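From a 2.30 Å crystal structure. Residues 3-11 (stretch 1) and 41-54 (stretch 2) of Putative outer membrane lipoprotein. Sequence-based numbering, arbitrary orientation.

Stretch 1 3-11: TNYVMTTKN
Stretch 2, residues 41-54: EINSNDVAQLIKAD

What holds the two stretches together? Seven backbone hydrogen bonds join strand 4-9, strand 47-52 and residues flanking both, the strands running antiparallel at 163° with axes 4.4 Å apart at closest approach. Val 6 and Ile 51 form a reciprocal pair, Val 6 N to Ile 51 O at 2.7 Å and Ile 51 N to Val 6 O at 2.9 Å, both nearly straight. Thr 8 and Gln 49 form the next, Thr 8 N to Gln 49 O at 2.9 Å and Gln 49 N to Thr 8 O at 3.2 Å. The ladder extends beyond the strands through Ala 53 N to Asn 4 O, 2.9 Å, and Lys 10 N to Asp 46 O, 2.8 Å.

Where does the register change? Tyr 5 lies across from Lys 52 and Met 7 from Leu 50, their CA atoms 4.2 Å and 4.6 Å apart, but Thr 9 pairs with Val 47, at CA-CA 4.5 Å, so the register slips by one residue in a beta bulge. Ala 48 is the extra residue; its phi/psi of -80/-53 departs from the extended values of Gln 49, -143/151. At the bulge Thr 8 O accepts a second bond, from Ala 48 N at 2.6 Å, though at a bent 141°.

How is the turn before the second strand braced? Asp 46 N donates to Asn 43 O at 2.8 Å, and Asn 43 ND2 reaches Asp 46 OD2 at 3.0 Å. Asn 43 has chi1 t; Asp 46 has chi1 m and phi/psi -83/1.

What packs on the face shared by Tyr 5, Met 7, Leu 50 and Lys 52? Tyr 5 (chi1 -89°, chi2 71°) lays its ring across its partner: Lys 52 CA sits 3.7 Å from the centroid of the Tyr 5 ring, 15° off the normal, a CH-pi contact. Tyr 5 OH comes within 3.1 Å of Lys 52 CE, whose chi angles run t, t, m, t. Met 7, a selenomethionine in t, t, m, brings its CE to 3.5 Å from Leu 50 CD1, its CG to 4.0 Å from Val 47 CG1 and its SE to 4.2 Å from Ile 42 CG2. Leu 50 is off-rotamer, at -144° and 91°.

What lies on the other face? Val 6 (t), Thr 8 (m), Gln 49 (chi1 -89°) and Ile 51 (m, t) make looser packing, with Thr 8 CB 4.4 Å from Gln 49 CB and Val 6 CG2 4.5 Å from Ala 53 CB.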

# COMPACT_ATOMS: atom_id res chain seq x y z
N THR A 3 -10.76 -3.73 2.09
CA THR A 3 -10.20 -3.81 3.47
C THR A 3 -8.69 -4.02 3.39
O THR A 3 -7.93 -3.51 4.21
CB THR A 3 -10.81 -4.98 4.27
OG1 THR A 3 -12.14 -5.24 3.82
CG2 THR A 3 -10.84 -4.65 5.75
N ASN A 4 -8.26 -4.80 2.40
CA ASN A 4 -6.84 -5.06 2.22
C ASN A 4 -6.38 -4.63 0.84
O ASN A 4 -7.07 -4.81 -0.16
CB ASN A 4 -6.54 -6.55 2.39
CG ASN A 4 -6.35 -6.95 3.84
OD1 ASN A 4 -6.50 -8.12 4.19
ND2 ASN A 4 -6.01 -5.99 4.68
N TYR A 5 -5.19 -4.05 0.81
CA TYR A 5 -4.58 -3.61 -0.43
C TYR A 5 -3.19 -4.19 -0.39
O TYR A 5 -2.64 -4.41 0.69
CB TYR A 5 -4.47 -2.09 -0.51
CG TYR A 5 -5.68 -1.40 -1.11
CD1 TYR A 5 -6.89 -1.34 -0.43
CD2 TYR A 5 -5.60 -0.81 -2.37
CE1 TYR A 5 -8.00 -0.69 -0.99
CE2 TYR A 5 -6.70 -0.16 -2.93
CZ TYR A 5 -7.89 -0.11 -2.23
OH TYR A 5 -8.97 0.54 -2.80
N VAL A 6 -2.65 -4.48 -1.57
CA VAL A 6 -1.31 -5.02 -1.67
C VAL A 6 -0.48 -3.99 -2.40
O VAL A 6 -0.79 -3.59 -3.53
CB VAL A 6 -1.27 -6.34 -2.43
CG1 VAL A 6 0.18 -6.78 -2.64
CG2 VAL A 6 -2.04 -7.39 -1.66
N MSE A 7 0.58 -3.55 -1.73
CA MSE A 7 1.49 -2.56 -2.24
C MSE A 7 2.78 -3.22 -2.71
O MSE A 7 3.35 -4.04 -2.00
CB MSE A 7 1.82 -1.56 -1.13
CG MSE A 7 2.84 -0.50 -1.48
SE MSE A 7 3.28 0.58 0.08
CE MSE A 7 1.79 1.80 0.02
N THR A 8 3.22 -2.87 -3.91
CA THR A 8 4.46 -3.40 -4.45
C THR A 8 5.43 -2.23 -4.54
O THR A 8 5.11 -1.20 -5.13
CB THR A 8 4.25 -4.01 -5.83
OG1 THR A 8 3.31 -5.09 -5.73
CG2 THR A 8 5.57 -4.56 -6.37
N THR A 9 6.61 -2.38 -3.96
CA THR A 9 7.58 -1.30 -3.99
C THR A 9 8.56 -1.39 -5.14
O THR A 9 8.74 -2.45 -5.76
CB THR A 9 8.35 -1.19 -2.64
OG1 THR A 9 9.22 -2.32 -2.48
CG2 THR A 9 7.36 -1.14 -1.45
N LYS A 10 9.20 -0.27 -5.43
CA LYS A 10 10.18 -0.17 -6.50
C LYS A 10 11.28 -1.21 -6.34
O LYS A 10 11.70 -1.82 -7.32
CB LYS A 10 10.78 1.24 -6.51
CG LYS A 10 11.74 1.50 -7.66
CD LYS A 10 12.16 2.96 -7.70
CE LYS A 10 13.14 3.23 -8.82
NZ LYS A 10 13.46 4.68 -8.95
N ASN A 11 11.73 -1.41 -5.11
CA ASN A 11 12.79 -2.38 -4.82
C ASN A 11 12.32 -3.83 -4.73
O ASN A 11 13.08 -4.71 -4.32
CB ASN A 11 13.53 -1.99 -3.53
CG ASN A 11 12.59 -1.79 -2.37
OD1 ASN A 11 12.31 -0.65 -1.98
ND2 ASN A 11 12.08 -2.88 -1.82
N GLU A 41 4.67 5.44 6.53
CA GLU A 41 4.63 6.38 5.43
C GLU A 41 5.80 5.99 4.54
O GLU A 41 6.83 5.51 5.03
CB GLU A 41 4.78 7.82 5.93
CG GLU A 41 4.12 8.87 5.03
CD GLU A 41 4.09 10.26 5.66
OE1 GLU A 41 5.17 10.81 5.94
OE2 GLU A 41 2.97 10.80 5.88
N ILE A 42 5.65 6.17 3.23
CA ILE A 42 6.70 5.82 2.28
C ILE A 42 6.68 6.80 1.12
O ILE A 42 5.64 7.33 0.76
CB ILE A 42 6.51 4.39 1.73
CG1 ILE A 42 7.60 4.07 0.71
CG2 ILE A 42 5.14 4.25 1.06
CD1 ILE A 42 7.52 2.66 0.15
N ASN A 43 7.85 7.05 0.55
CA ASN A 43 7.94 7.95 -0.59
C ASN A 43 7.09 7.41 -1.74
O ASN A 43 7.24 6.26 -2.16
CB ASN A 43 9.40 8.11 -1.02
CG ASN A 43 9.54 8.79 -2.36
OD1 ASN A 43 8.82 9.74 -2.67
ND2 ASN A 43 10.48 8.31 -3.17
N SER A 44 6.19 8.25 -2.23
CA SER A 44 5.29 7.87 -3.31
C SER A 44 6.00 7.36 -4.55
O SER A 44 5.40 6.67 -5.37
CB SER A 44 4.40 9.06 -3.69
OG SER A 44 3.68 9.52 -2.56
N ASN A 45 7.28 7.70 -4.70
CA ASN A 45 8.05 7.26 -5.86
C ASN A 45 8.48 5.80 -5.70
O ASN A 45 8.75 5.11 -6.68
CB ASN A 45 9.28 8.14 -6.06
CG ASN A 45 8.92 9.58 -6.40
OD1 ASN A 45 8.43 10.32 -5.55
ND2 ASN A 45 9.16 9.97 -7.64
N ASP A 46 8.54 5.35 -4.45
CA ASP A 46 8.94 3.99 -4.14
C ASP A 46 7.80 2.98 -4.26
O ASP A 46 7.99 1.79 -4.02
CB ASP A 46 9.52 3.93 -2.73
CG ASP A 46 10.82 4.70 -2.60
OD1 ASP A 46 11.79 4.33 -3.29
OD2 ASP A 46 10.86 5.68 -1.82
N VAL A 47 6.62 3.45 -4.65
CA VAL A 47 5.46 2.57 -4.80
C VAL A 47 5.23 2.22 -6.27
O VAL A 47 4.90 3.08 -7.09
CB VAL A 47 4.18 3.23 -4.24
CG1 VAL A 47 3.01 2.27 -4.39
CG2 VAL A 47 4.37 3.62 -2.78
N ALA A 48 5.39 0.94 -6.59
CA ALA A 48 5.21 0.46 -7.96
C ALA A 48 3.72 0.27 -8.27
O ALA A 48 3.22 0.80 -9.26
CB ALA A 48 5.96 -0.85 -8.16
N GLN A 49 3.04 -0.49 -7.42
CA GLN A 49 1.61 -0.72 -7.59
C GLN A 49 0.84 -0.78 -6.27
O GLN A 49 1.37 -1.15 -5.23
CB GLN A 49 1.36 -1.99 -8.41
CG GLN A 49 1.32 -1.71 -9.91
CD GLN A 49 1.18 -2.96 -10.76
OE1 GLN A 49 2.05 -3.84 -10.75
NE2 GLN A 49 0.09 -3.04 -11.53
N LEU A 50 -0.42 -0.38 -6.32
CA LEU A 50 -1.29 -0.38 -5.15
C LEU A 50 -2.57 -1.06 -5.59
O LEU A 50 -3.42 -0.44 -6.22
CB LEU A 50 -1.59 1.05 -4.73
CG LEU A 50 -1.69 1.32 -3.24
CD1 LEU A 50 -0.32 1.73 -2.72
CD2 LEU A 50 -2.69 2.44 -2.99
N ILE A 51 -2.71 -2.33 -5.25
CA ILE A 51 -3.87 -3.09 -5.70
C ILE A 51 -4.80 -3.59 -4.61
O ILE A 51 -4.35 -4.20 -3.63
CB ILE A 51 -3.38 -4.27 -6.55
CG1 ILE A 51 -2.60 -3.71 -7.76
CG2 ILE A 51 -4.55 -5.16 -6.98
CD1 ILE A 51 -1.88 -4.76 -8.59
N LYS A 52 -6.10 -3.33 -4.78
CA LYS A 52 -7.10 -3.78 -3.83
C LYS A 52 -7.16 -5.30 -3.90
O LYS A 52 -7.35 -5.86 -4.98
CB LYS A 52 -8.48 -3.19 -4.16
CG LYS A 52 -9.49 -3.42 -3.04
CD LYS A 52 -10.92 -3.03 -3.41
CE LYS A 52 -11.11 -1.52 -3.53
NZ LYS A 52 -12.54 -1.18 -3.82
N ALA A 53 -6.99 -5.96 -2.77
CA ALA A 53 -7.00 -7.42 -2.75
C ALA A 53 -8.38 -8.01 -3.00
O ALA A 53 -9.40 -7.43 -2.63
CB ALA A 53 -6.46 -7.93 -1.41
N ASP A 54 -8.41 -9.16 -3.66
CA ASP A 54 -9.67 -9.85 -3.91
C ASP A 54 -9.76 -10.89 -2.81
O ASP A 54 -8.73 -11.40 -2.36
CB ASP A 54 -9.64 -10.52 -5.29
CG ASP A 54 -9.59 -9.51 -6.43
OD1 ASP A 54 -10.62 -8.86 -6.69
OD2 ASP A 54 -8.51 -9.36 -7.05